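Local coordinates for programmed cell death 6-interacting protein (Homo sapiens, PDB 5WA1) that takes part in endosomal cargo sorting, multivesicular body formation and cytokinesis, with its Bro1 domain binding ESCRT-III subunits of the CHMP4 family, at residues A[282-285]-A[286-290]; A[293-296]-A[297-301]. All coordinates share one frame; numbering follows the deposited sequence.

Contact 1 (A[282-285]-A[286-290]); sequences SILA and KQQKK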
loop_
_atom_site.group_PDB
_atom_site.type_symbol
_atom_site.label_atom_id
_atom_site.label_comp_id
_atom_site.label_asym_id
_atom_site.label_seq_id
_atom_site.Cartn_x
_atom_site.Cartn_y
_atom_site.Cartn_z
ATOM N N SER A 282 -20.720 -18.132 9.396
ATOM C CA SER A 282 -22.077 -18.494 9.783
ATOM C C SER A 282 -22.806 -19.224 8.654
ATOM O O SER A 282 -23.617 -20.123 8.918
ATOM C CB SER A 282 -22.861 -17.249 10.219
ATOM O OG SER A 282 -23.406 -16.583 9.082
ATOM N N ILE A 283 -22.548 -18.845 7.401
ATOM C CA ILE A 283 -23.123 -19.562 6.263
ATOM C C ILE A 283 -22.647 -21.010 6.252
ATOM O O ILE A 283 -23.435 -21.939 6.021
ATOM C CB ILE A 283 -22.766 -18.842 4.944
ATOM C CG1 ILE A 283 -23.406 -17.454 4.906
ATOM C CG2 ILE A 283 -23.188 -19.691 3.725
ATOM C CD1 ILE A 283 -23.013 -16.637 3.693
ATOM N N LEU A 284 -21.348 -21.223 6.485
ATOM C CA LEU A 284 -20.830 -22.582 6.607
ATOM C C LEU A 284 -21.517 -23.328 7.742
ATOM O O LEU A 284 -21.913 -24.487 7.580
ATOM C CB LEU A 284 -19.318 -22.547 6.840
ATOM C CG LEU A 284 -18.617 -23.902 6.975
ATOM C CD1 LEU A 284 -18.901 -24.798 5.774
ATOM C CD2 LEU A 284 -17.111 -23.696 7.141
ATOM N N ALA A 285 -21.670 -22.679 8.894
ATOM C CA ALA A 285 -22.356 -23.319 10.016
ATOM C C ALA A 285 -23.767 -23.740 9.621
ATOM O O ALA A 285 -24.189 -24.860 9.925
ATOM C CB ALA A 285 -22.399 -22.378 11.221
ATOM N N LYS A 286 -24.499 -22.863 8.925
ATOM C CA LYS A 286 -25.861 -23.201 8.517
ATOM C C LYS A 286 -25.867 -24.394 7.576
ATOM O O LYS A 286 -26.698 -25.307 7.716
ATOM C CB LYS A 286 -26.534 -21.993 7.859
ATOM C CG LYS A 286 -28.058 -22.127 7.723
ATOM C CD LYS A 286 -28.676 -20.909 7.039
ATOM C CE LYS A 286 -30.201 -20.868 7.210
ATOM N NZ LYS A 286 -30.604 -20.498 8.624
ATOM N N GLN A 287 -24.947 -24.405 6.609
ATOM C CA GLN A 287 -24.852 -25.511 5.666
ATOM C C GLN A 287 -24.603 -26.826 6.375
ATOM O O GLN A 287 -25.063 -27.876 5.916
ATOM C CB GLN A 287 -23.733 -25.251 4.659
ATOM C CG GLN A 287 -24.093 -24.244 3.608
ATOM C CD GLN A 287 -22.880 -23.794 2.810
ATOM O OE1 GLN A 287 -21.740 -24.107 3.163
ATOM N NE2 GLN A 287 -23.122 -23.046 1.742
ATOM N N GLN A 288 -23.905 -26.787 7.504
ATOM C CA GLN A 288 -23.646 -27.972 8.302
ATOM C C GLN A 288 -24.748 -28.244 9.318
ATOM O O GLN A 288 -24.600 -29.159 10.131
ATOM C CB GLN A 288 -22.298 -27.831 9.012
ATOM C CG GLN A 288 -21.116 -27.819 8.041
ATOM C CD GLN A 288 -19.794 -27.565 8.727
ATOM O OE1 GLN A 288 -19.745 -27.194 9.903
ATOM N NE2 GLN A 288 -18.706 -27.760 7.990
ATOM N N LYS A 289 -25.830 -27.456 9.294
ATOM C CA LYS A 289 -26.977 -27.613 10.195
ATOM C C LYS A 289 -26.615 -27.279 11.639
ATOM O O LYS A 289 -27.239 -27.773 12.581
ATOM C CB LYS A 289 -27.579 -29.018 10.101
ATOM C CG LYS A 289 -27.885 -29.440 8.676
ATOM C CD LYS A 289 -28.466 -30.825 8.634
ATOM C CE LYS A 289 -28.582 -31.344 7.217
ATOM N NZ LYS A 289 -29.247 -32.671 7.255
ATOM N N LYS A 290 -25.600 -26.434 11.821
ATOM C CA LYS A 290 -25.174 -25.983 13.148
ATOM C C LYS A 290 -25.862 -24.648 13.412
ATOM O O LYS A 290 -25.266 -23.574 13.353
ATOM C CB LYS A 290 -23.650 -25.868 13.215
ATOM C CG LYS A 290 -22.930 -27.203 13.071
ATOM C CD LYS A 290 -21.445 -27.017 12.756
ATOM C CE LYS A 290 -20.739 -28.359 12.796
ATOM N NZ LYS A 290 -19.277 -28.224 12.976
#
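Ala-285 O is gripped by two backbone N-H groups as helix 262-287 ends. Lys-290 N reaches it at 2.8 Å and an N-H...O angle of 158°. Gln-288 N adds a weak bond to the same oxygen. Lys-289 N bonds back to Lys-286 O. The bonds of Lys-290 N and Lys-289 N, with the positive phi of Lys-289 (68°), make a Schellman motif. The chain turns here, and Lys-290 then stands at the N-cap position of helix 291-311. The last ordinary helical bonds run from Lys-286 N, Gln-287 N and Gln-288 N to the carbonyls of Ser-282, Ile-283 and Leu-284. Leu-284 CD1 touches the side-chain amides of Gln-288 and Gln-287. It lies 3.7 Å from Gln-288 NE2 and 3.9 Å from Gln-287 OE1. The Gln-287 side chain crosses Leu-284 at about a right angle, and its NE2 meets Ile-283 CG2 at 3.9 Å. Gln-288 holds CG beside its own backbone N (chi1 -66°), which brings CG within 3.5 Å of Leu-284 O. Ile-283 and Leu-284 also pack on helix 231-252, through Asp-231 and Ala-232. Ser-282 and Ala-285 instead face helix 291-311, where they touch Arg-297, Leu-298 and Glu-293.

Contact 2 (A[293-296]-A[297-301]); sequences EEIA and RLQHA
Glu-293 OE2 meets the guanidinium of Arg-297 in a salt bridge between residues one helical turn apart (i to i+4). Arg-297 NE donates to it at 2.8 Å, nearly straight at 167°. Arg-297 NH2 adds a weak bond to the same oxygen at 3.3 Å. The oxygen lies at the guanidinium edge, in its plane, and receives NE on its anti side. The two flat groups are nonetheless turned 59° apart. Glu-293 has CG anti to its backbone N (chi1 171°) and Arg-297 has CG beside its own N, which lets the two extended side chains run side by side. Such a Glu-Arg pair is a common way of bridging one turn of a helix, here in the helical Bro1 domain.

Two more pairs run in the same way. Leu-298 CD1 rests 3.6 Å from Glu-294 OE2, beside the extended carboxylate chain. Gln-299 OE1 lies 3.7 Å from Ile-295 CG2. The Gln-299 amide also holds a water, which accepts from NE2 at 3.2 Å and donates to Ala-296 O at 2.8 Å. That carbonyl therefore has two partners, the water and His-300 N. Main-chain bonds of the i to i+4 type run under all these pairs.

Partners from other parts of the chain hold the polar ends. Arg-297 NH1 forms a salt bridge with Glu-278 OE1, and NH2 donates to Asp-351 O. Glu-278 OE2 bonds His-300 ND1, so this carboxylate links Arg-297 and His-300. Glu-294 has Lys-286 as its partner. This part of helix 291-311 lies between two helices. Arg-297 and Leu-298 pack on helix 262-287, while Ile-295 and Gln-299 pack on helix 319-340.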
loop_
_atom_site.group_PDB
_atom_site.type_symbol
_atom_site.label_atom_id
_atom_site.label_comp_id
_atom_site.label_asym_id
_atom_site.label_seq_id
_atom_site.Cartn_x
_atom_site.Cartn_y
_atom_site.Cartn_z
ATOM N N GLU A 293 -24.751 -22.324 16.322
ATOM C CA GLU A 293 -23.513 -21.636 15.971
ATOM C C GLU A 293 -23.759 -20.544 14.938
ATOM O O GLU A 293 -23.171 -19.460 15.023
ATOM C CB GLU A 293 -22.471 -22.630 15.453
ATOM C CG GLU A 293 -21.245 -21.913 14.878
ATOM C CD GLU A 293 -20.152 -22.844 14.371
ATOM O OE1 GLU A 293 -20.227 -24.066 14.631
ATOM O OE2 GLU A 293 -19.205 -22.340 13.715
ATOM N N GLU A 294 -24.628 -20.805 13.955
ATOM C CA GLU A 294 -24.932 -19.776 12.963
ATOM C C GLU A 294 -25.442 -18.505 13.631
ATOM O O GLU A 294 -25.017 -17.397 13.279
ATOM C CB GLU A 294 -25.967 -20.277 11.946
ATOM C CG GLU A 294 -26.247 -19.208 10.884
ATOM C CD GLU A 294 -27.571 -19.361 10.133
ATOM O OE1 GLU A 294 -28.374 -20.267 10.465
ATOM O OE2 GLU A 294 -27.795 -18.547 9.195
ATOM N N ILE A 295 -26.349 -18.655 14.600
ATOM C CA ILE A 295 -26.926 -17.509 15.300
ATOM C C ILE A 295 -25.854 -16.771 16.090
ATOM O O ILE A 295 -25.806 -15.535 16.099
ATOM C CB ILE A 295 -28.084 -17.970 16.212
ATOM C CG1 ILE A 295 -29.305 -18.338 15.377
ATOM C CG2 ILE A 295 -28.438 -16.876 17.216
ATOM C CD1 ILE A 295 -30.361 -19.148 16.134
ATOM N N ALA A 296 -24.996 -17.514 16.796
ATOM C CA ALA A 296 -23.949 -16.883 17.597
ATOM C C ALA A 296 -23.015 -16.053 16.727
ATOM O O ALA A 296 -22.598 -14.956 17.117
ATOM C CB ALA A 296 -23.152 -17.942 18.355
ATOM N N ARG A 297 -22.684 -16.561 15.542
ATOM C CA ARG A 297 -21.756 -15.840 14.678
ATOM C C ARG A 297 -22.430 -14.636 14.024
ATOM O O ARG A 297 -21.824 -13.566 13.915
ATOM C CB ARG A 297 -21.169 -16.801 13.645
ATOM C CG ARG A 297 -20.273 -17.870 14.286
ATOM C CD ARG A 297 -19.405 -18.536 13.240
ATOM N NE ARG A 297 -18.571 -19.617 13.768
ATOM C CZ ARG A 297 -17.397 -19.449 14.374
ATOM N NH1 ARG A 297 -16.899 -18.228 14.563
ATOM N NH2 ARG A 297 -16.719 -20.509 14.799
ATOM N N LEU A 298 -23.701 -14.771 13.634
ATOM C CA LEU A 298 -24.437 -13.623 13.112
ATOM C C LEU A 298 -24.619 -12.552 14.180
ATOM O O LEU A 298 -24.600 -11.352 13.876
ATOM C CB LEU A 298 -25.806 -14.064 12.570
ATOM C CG LEU A 298 -25.848 -14.868 11.257
ATOM C CD1 LEU A 298 -27.248 -15.491 10.997
ATOM C CD2 LEU A 298 -25.423 -14.011 10.072
ATOM N N GLN A 299 -24.822 -12.962 15.435
ATOM C CA GLN A 299 -24.961 -11.972 16.500
ATOM C C GLN A 299 -23.668 -11.205 16.683
ATOM O O GLN A 299 -23.687 -9.996 16.941
ATOM C CB GLN A 299 -25.377 -12.633 17.818
ATOM C CG GLN A 299 -26.842 -13.056 17.826
ATOM C CD GLN A 299 -27.269 -13.765 19.099
ATOM O OE1 GLN A 299 -28.459 -13.886 19.375
ATOM N NE2 GLN A 299 -26.304 -14.242 19.876
ATOM N N HIS A 300 -22.536 -11.893 16.554
ATOM C CA HIS A 300 -21.248 -11.224 16.671
ATOM C C HIS A 300 -21.016 -10.267 15.505
ATOM O O HIS A 300 -20.547 -9.141 15.705
ATOM C CB HIS A 300 -20.133 -12.264 16.748
ATOM C CG HIS A 300 -18.796 -11.682 17.091
ATOM N ND1 HIS A 300 -17.613 -12.221 16.639
ATOM C CD2 HIS A 300 -18.457 -10.620 17.861
ATOM C CE1 HIS A 300 -16.599 -11.506 17.098
ATOM N NE2 HIS A 300 -17.084 -10.524 17.837
ATOM N N ALA A 301 -21.349 -10.697 14.282
ATOM C CA ALA A 301 -21.238 -9.823 13.118
ATOM C C ALA A 301 -22.145 -8.604 13.249
ATOM O O ALA A 301 -21.750 -7.486 12.895
ATOM C CB ALA A 301 -21.572 -10.602 11.837
HETATM O O HOH W 1 -23.153 -14.079 19.717
#

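Following the chain, helix 262-287 comes first, and contact 1 (282-290) lies at its C-terminal end and in the turn beyond. Contact 2 (293-301) comes next, within helix 291-311. The two are in series and neither nests in nor crosses the other. Each is local to continuous chain, so neither closes a long loop. The turn makes the two helices a hairpin, which brings the contacts within about 11 Å of each other, centre to centre. The salt bridge from Lys-286 NZ to Glu-294 OE1 (2.9 Å) joins them, and Ser-282 CB packs against Arg-297 CB. Both lie within the broad region 197-379 mapped for CHMP4 interaction.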